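Long-range contact in cytochrome P450 268A2 Cyp268A2 (Mycobacterium marinum, PDB 6BLD), which is a haem protein of the cytochrome P450 family that also binds (3e,5e)-6,10-dimethylundeca-3,5,9-trien-2-one: residues S132-L144 / H156-D168. Numbering follows the deposited sequence.
Sequences SIKINAKGIVDEL and HCAKELPIRTLSD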
loop_
_atom_site.group_PDB
_atom_site.type_symbol
_atom_site.label_atom_id
_atom_site.label_comp_id
_atom_site.label_asym_id
_atom_site.label_seq_id
_atom_site.Cartn_x
_atom_site.Cartn_y
_atom_site.Cartn_z
ATOM N N SER A 132 -15.963 12.248 11.400
ATOM C CA SER A 132 -16.664 11.108 10.819
ATOM C C SER A 132 -15.811 9.846 10.866
ATOM O O SER A 132 -16.345 8.743 11.032
ATOM C CB SER A 132 -17.079 11.419 9.382
ATOM O OG SER A 132 -15.964 11.375 8.510
ATOM N N ILE A 133 -14.493 9.987 10.719
ATOM C CA ILE A 133 -13.602 8.844 10.882
ATOM C C ILE A 133 -13.607 8.373 12.330
ATOM O O ILE A 133 -13.625 7.166 12.607
ATOM C CB ILE A 133 -12.182 9.204 10.405
ATOM C CG1 ILE A 133 -12.189 9.519 8.908
ATOM C CG2 ILE A 133 -11.204 8.076 10.715
ATOM C CD1 ILE A 133 -10.884 10.092 8.398
ATOM N N LYS A 134 -13.605 9.315 13.277
ATOM C CA LYS A 134 -13.673 8.950 14.688
ATOM C C LYS A 134 -15.004 8.289 15.023
ATOM O O LYS A 134 -15.058 7.362 15.840
ATOM C CB LYS A 134 -13.457 10.187 15.560
ATOM C CG LYS A 134 -12.042 10.742 15.525
ATOM C CD LYS A 134 -11.951 12.043 16.306
ATOM C CE LYS A 134 -10.508 12.439 16.564
ATOM N NZ LYS A 134 -10.319 13.915 16.495
ATOM N N ILE A 135 -16.091 8.753 14.404
ATOM C CA ILE A 135 -17.401 8.168 14.666
ATOM C C ILE A 135 -17.489 6.770 14.066
ATOM O O ILE A 135 -18.081 5.860 14.659
ATOM C CB ILE A 135 -18.510 9.101 14.142
ATOM C CG1 ILE A 135 -18.661 10.313 15.065
ATOM C CG2 ILE A 135 -19.839 8.367 14.026
ATOM C CD1 ILE A 135 -19.185 11.555 14.373
ATOM N N ASN A 136 -16.887 6.566 12.892
ATOM C CA ASN A 136 -16.847 5.228 12.309
ATOM C C ASN A 136 -15.961 4.297 13.129
ATOM O O ASN A 136 -16.304 3.127 13.334
ATOM C CB ASN A 136 -16.360 5.297 10.861
ATOM C CG ASN A 136 -17.478 5.611 9.885
ATOM O OD1 ASN A 136 -18.636 5.271 10.123
ATOM N ND2 ASN A 136 -17.133 6.257 8.775
ATOM N N ALA A 137 -14.823 4.802 13.613
ATOM C CA ALA A 137 -13.926 3.977 14.417
ATOM C C ALA A 137 -14.592 3.534 15.713
ATOM O O ALA A 137 -14.426 2.387 16.145
ATOM C CB ALA A 137 -12.635 4.739 14.714
ATOM N N LYS A 138 -15.353 4.425 16.346
ATOM C CA LYS A 138 -16.025 4.072 17.591
ATOM C C LYS A 138 -17.066 2.979 17.375
ATOM O O LYS A 138 -17.146 2.027 18.159
ATOM C CB LYS A 138 -16.678 5.316 18.186
ATOM C CG LYS A 138 -16.648 5.391 19.687
ATOM C CD LYS A 138 -16.948 6.797 20.156
ATOM C CE LYS A 138 -15.845 7.233 21.094
ATOM N NZ LYS A 138 -15.829 6.299 22.273
ATOM N N GLY A 139 -17.886 3.112 16.332
ATOM C CA GLY A 139 -18.897 2.106 16.064
ATOM C C GLY A 139 -18.316 0.777 15.626
ATOM O O GLY A 139 -18.887 -0.278 15.920
ATOM N N ILE A 140 -17.185 0.803 14.918
ATOM C CA ILE A 140 -16.561 -0.439 14.471
ATOM C C ILE A 140 -16.022 -1.222 15.663
ATOM O O ILE A 140 -16.247 -2.432 15.785
ATOM C CB ILE A 140 -15.458 -0.144 13.437
ATOM C CG1 ILE A 140 -16.082 0.139 12.070
ATOM C CG2 ILE A 140 -14.484 -1.307 13.340
ATOM C CD1 ILE A 140 -15.225 0.997 11.170
ATOM N N VAL A 141 -15.307 -0.542 16.564
ATOM C CA VAL A 141 -14.800 -1.212 17.758
ATOM C C VAL A 141 -15.949 -1.644 18.660
ATOM O O VAL A 141 -15.865 -2.678 19.334
ATOM C CB VAL A 141 -13.804 -0.300 18.499
ATOM C CG1 VAL A 141 -13.267 -0.988 19.745
ATOM C CG2 VAL A 141 -12.660 0.091 17.577
ATOM N N ASP A 142 -17.040 -0.874 18.682
ATOM C CA ASP A 142 -18.216 -1.273 19.447
ATOM C C ASP A 142 -18.818 -2.556 18.889
ATOM O O ASP A 142 -19.135 -3.487 19.639
ATOM C CB ASP A 142 -19.248 -0.145 19.447
ATOM C CG ASP A 142 -20.486 -0.488 20.253
ATOM O OD1 ASP A 142 -20.341 -0.872 21.432
ATOM O OD2 ASP A 142 -21.604 -0.373 19.709
ATOM N N GLU A 143 -18.984 -2.624 17.565
ATOM C CA GLU A 143 -19.495 -3.843 16.946
ATOM C C GLU A 143 -18.526 -5.006 17.118
ATOM O O GLU A 143 -18.959 -6.158 17.234
ATOM C CB GLU A 143 -19.779 -3.604 15.464
ATOM C CG GLU A 143 -20.953 -2.676 15.196
ATOM C CD GLU A 143 -20.845 -1.976 13.855
ATOM O OE1 GLU A 143 -21.211 -0.784 13.775
ATOM O OE2 GLU A 143 -20.394 -2.616 12.882
ATOM N N LEU A 144 -17.221 -4.728 17.132
ATOM C CA LEU A 144 -16.245 -5.778 17.400
ATOM C C LEU A 144 -16.401 -6.319 18.815
ATOM O O LEU A 144 -16.302 -7.531 19.040
ATOM C CB LEU A 144 -14.828 -5.244 17.185
ATOM C CG LEU A 144 -13.682 -6.118 17.699
ATOM C CD1 LEU A 144 -13.532 -7.363 16.843
ATOM C CD2 LEU A 144 -12.378 -5.337 17.749
ATOM N N HIS A 156 -13.577 -8.117 11.115
ATOM C CA HIS A 156 -14.453 -7.385 12.018
ATOM C C HIS A 156 -13.910 -6.020 12.419
ATOM O O HIS A 156 -14.562 -5.318 13.198
ATOM C CB HIS A 156 -14.724 -8.218 13.276
ATOM C CG HIS A 156 -15.675 -9.351 13.052
ATOM N ND1 HIS A 156 -15.419 -10.374 12.165
ATOM C CD2 HIS A 156 -16.885 -9.621 13.597
ATOM C CE1 HIS A 156 -16.429 -11.226 12.174
ATOM N NE2 HIS A 156 -17.331 -10.792 13.034
ATOM N N CYS A 157 -12.745 -5.618 11.911
ATOM C CA CYS A 157 -12.176 -4.337 12.311
ATOM C C CYS A 157 -11.213 -3.771 11.273
ATOM O O CYS A 157 -11.411 -2.653 10.786
ATOM C CB CYS A 157 -11.462 -4.474 13.657
ATOM S SG CYS A 157 -10.778 -2.925 14.290
ATOM N N ALA A 158 -10.170 -4.534 10.934
ATOM C CA ALA A 158 -9.092 -3.996 10.106
ATOM C C ALA A 158 -9.596 -3.543 8.741
ATOM O O ALA A 158 -9.128 -2.533 8.204
ATOM C CB ALA A 158 -7.986 -5.038 9.947
ATOM N N LYS A 159 -10.548 -4.272 8.163
ATOM C CA LYS A 159 -11.064 -3.931 6.845
ATOM C C LYS A 159 -12.219 -2.939 6.887
ATOM O O LYS A 159 -12.583 -2.395 5.840
ATOM C CB LYS A 159 -11.515 -5.201 6.111
ATOM C CG LYS A 159 -12.807 -5.795 6.650
ATOM C CD LYS A 159 -13.574 -6.546 5.573
ATOM C CE LYS A 159 -15.001 -6.826 6.020
ATOM N NZ LYS A 159 -15.713 -7.751 5.095
ATOM N N GLU A 160 -12.789 -2.677 8.066
ATOM C CA GLU A 160 -14.029 -1.910 8.138
ATOM C C GLU A 160 -13.782 -0.407 8.038
ATOM O O GLU A 160 -14.471 0.290 7.286
ATOM C CB GLU A 160 -14.777 -2.244 9.429
ATOM C CG GLU A 160 -15.774 -3.381 9.282
ATOM C CD GLU A 160 -16.588 -3.282 8.004
ATOM O OE1 GLU A 160 -17.249 -2.244 7.789
ATOM O OE2 GLU A 160 -16.563 -4.246 7.211
ATOM N N LEU A 161 -12.817 0.113 8.795
ATOM C CA LEU A 161 -12.579 1.554 8.799
ATOM C C LEU A 161 -12.082 2.070 7.449
ATOM O O LEU A 161 -12.542 3.130 7.005
ATOM C CB LEU A 161 -11.594 1.943 9.906
ATOM C CG LEU A 161 -11.422 3.456 10.071
ATOM C CD1 LEU A 161 -12.764 4.115 10.351
ATOM C CD2 LEU A 161 -10.420 3.786 11.162
ATOM N N PRO A 162 -11.149 1.386 6.769
ATOM C CA PRO A 162 -10.735 1.884 5.445
ATOM C C PRO A 162 -11.872 1.986 4.442
ATOM O O PRO A 162 -11.965 2.994 3.732
ATOM C CB PRO A 162 -9.675 0.863 5.007
ATOM C CG PRO A 162 -9.111 0.361 6.274
ATOM C CD PRO A 162 -10.279 0.281 7.214
ATOM N N ILE A 163 -12.746 0.980 4.360
ATOM C CA ILE A 163 -13.795 1.014 3.345
ATOM C C ILE A 163 -14.857 2.048 3.703
ATOM O O ILE A 163 -15.406 2.721 2.823
ATOM C CB ILE A 163 -14.403 -0.388 3.137
ATOM C CG1 ILE A 163 -15.405 -0.367 1.980
ATOM C CG2 ILE A 163 -15.065 -0.903 4.405
ATOM C CD1 ILE A 163 -14.795 0.004 0.642
ATOM N N ARG A 164 -15.152 2.207 4.996
ATOM C CA ARG A 164 -16.106 3.232 5.407
ATOM C C ARG A 164 -15.568 4.627 5.119
ATOM O O ARG A 164 -16.293 5.483 4.601
ATOM C CB ARG A 164 -16.437 3.078 6.890
ATOM C CG ARG A 164 -17.338 1.899 7.200
ATOM C CD ARG A 164 -18.099 2.122 8.491
ATOM N NE ARG A 164 -18.582 0.871 9.065
ATOM C CZ ARG A 164 -19.300 0.792 10.181
ATOM N NH1 ARG A 164 -19.616 1.896 10.843
ATOM N NH2 ARG A 164 -19.699 -0.388 10.635
ATOM N N THR A 165 -14.295 4.868 5.440
ATOM C CA THR A 165 -13.686 6.160 5.146
ATOM C C THR A 165 -13.590 6.395 3.644
ATOM O O THR A 165 -13.864 7.501 3.163
ATOM C CB THR A 165 -12.300 6.244 5.787
ATOM O OG1 THR A 165 -12.381 5.848 7.162
ATOM C CG2 THR A 165 -11.759 7.660 5.700
ATOM N N LEU A 166 -13.204 5.364 2.888
ATOM C CA LEU A 166 -13.115 5.491 1.437
ATOM C C LEU A 166 -14.484 5.763 0.826
ATOM O O LEU A 166 -14.658 6.719 0.060
ATOM C CB LEU A 166 -12.498 4.223 0.844
ATOM C CG LEU A 166 -12.226 4.150 -0.663
ATOM C CD1 LEU A 166 -13.521 4.111 -1.466
ATOM C CD2 LEU A 166 -11.346 5.307 -1.111
ATOM N N SER A 167 -15.473 4.930 1.159
ATOM C CA SER A 167 -16.788 5.057 0.539
ATOM C C SER A 167 -17.478 6.359 0.926
ATOM O O SER A 167 -18.261 6.899 0.137
ATOM C CB SER A 167 -17.664 3.862 0.914
ATOM O OG SER A 167 -16.954 2.645 0.773
ATOM N N ASP A 168 -17.209 6.875 2.128
ATOM C CA ASP A 168 -17.796 8.152 2.521
ATOM C C ASP A 168 -17.256 9.291 1.664
ATOM O O ASP A 168 -17.985 10.237 1.347
ATOM C CB ASP A 168 -17.528 8.423 4.002
ATOM C CG ASP A 168 -18.515 7.719 4.912
ATOM O OD1 ASP A 168 -19.593 7.316 4.426
ATOM O OD2 ASP A 168 -18.211 7.569 6.114
HETATM O O HOH W 1 -15.658 9.160 6.893
HETATM O O HOH W 2 -14.741 6.790 8.383
HETATM O O HOH W 3 -19.595 5.130 7.060
#
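Ile140 and Leu161 interlock where helix 123-147 packs on helix 160-170 and the turn before it. The axes of 132-144 and 160-168 run roughly antiparallel (146°) and approach to 9.7 Å. Each of the two residues is a knob in a hole of the other segment. Ile140 sits among Cys157, Glu160, Leu161 and Arg164, and its CD1 lies 3.5 Å from the backbone N of Leu161. Leu161 fits among Ile133, Asn136, Ala137 and Ile140; its CG is anti to the backbone N (chi1 -173°), which carries CD1 to 3.8 Å from Asn136 CB. At one end Ile133 CG1 meets Thr165 CG2 at 3.7 Å, the two side chains crossing at about a right angle. At the other, Leu144 CD1 rests against His156 CB.

Polar groups line one side of this apolar seam. The extended Arg164 slides past Ile140, whose CG1 lies 3.8 Å above the centre of the guanidinium. Arg164 NH2 reaches Glu143 OE2 at 3.2 Å, a salt bridge with a weak, bent hydrogen bond. Glu160 OE1 adds a long ion pair to NE, making a three-residue network. Asn136 ND2 donates to Asp168 OD2 at 3.2 Å, with the acceptor in the amide plane. Asp168 OD1 pairs with Arg177. Waters bridge Asp168 OD2 to Ser132 OG and to Asn136 OD1. Thr165 OG1 donates to Leu161 O within its own helix.

Leu161 and Thr165 also touch helix 375-392, while Ile163 and Leu166 touch helix 247-278. The Thr165 side chain is about 7 Å from the haem. By order and neighbours this is the D/E pair of the P450 four-helix bundle D, E, I, L, in which E runs antiparallel to the others.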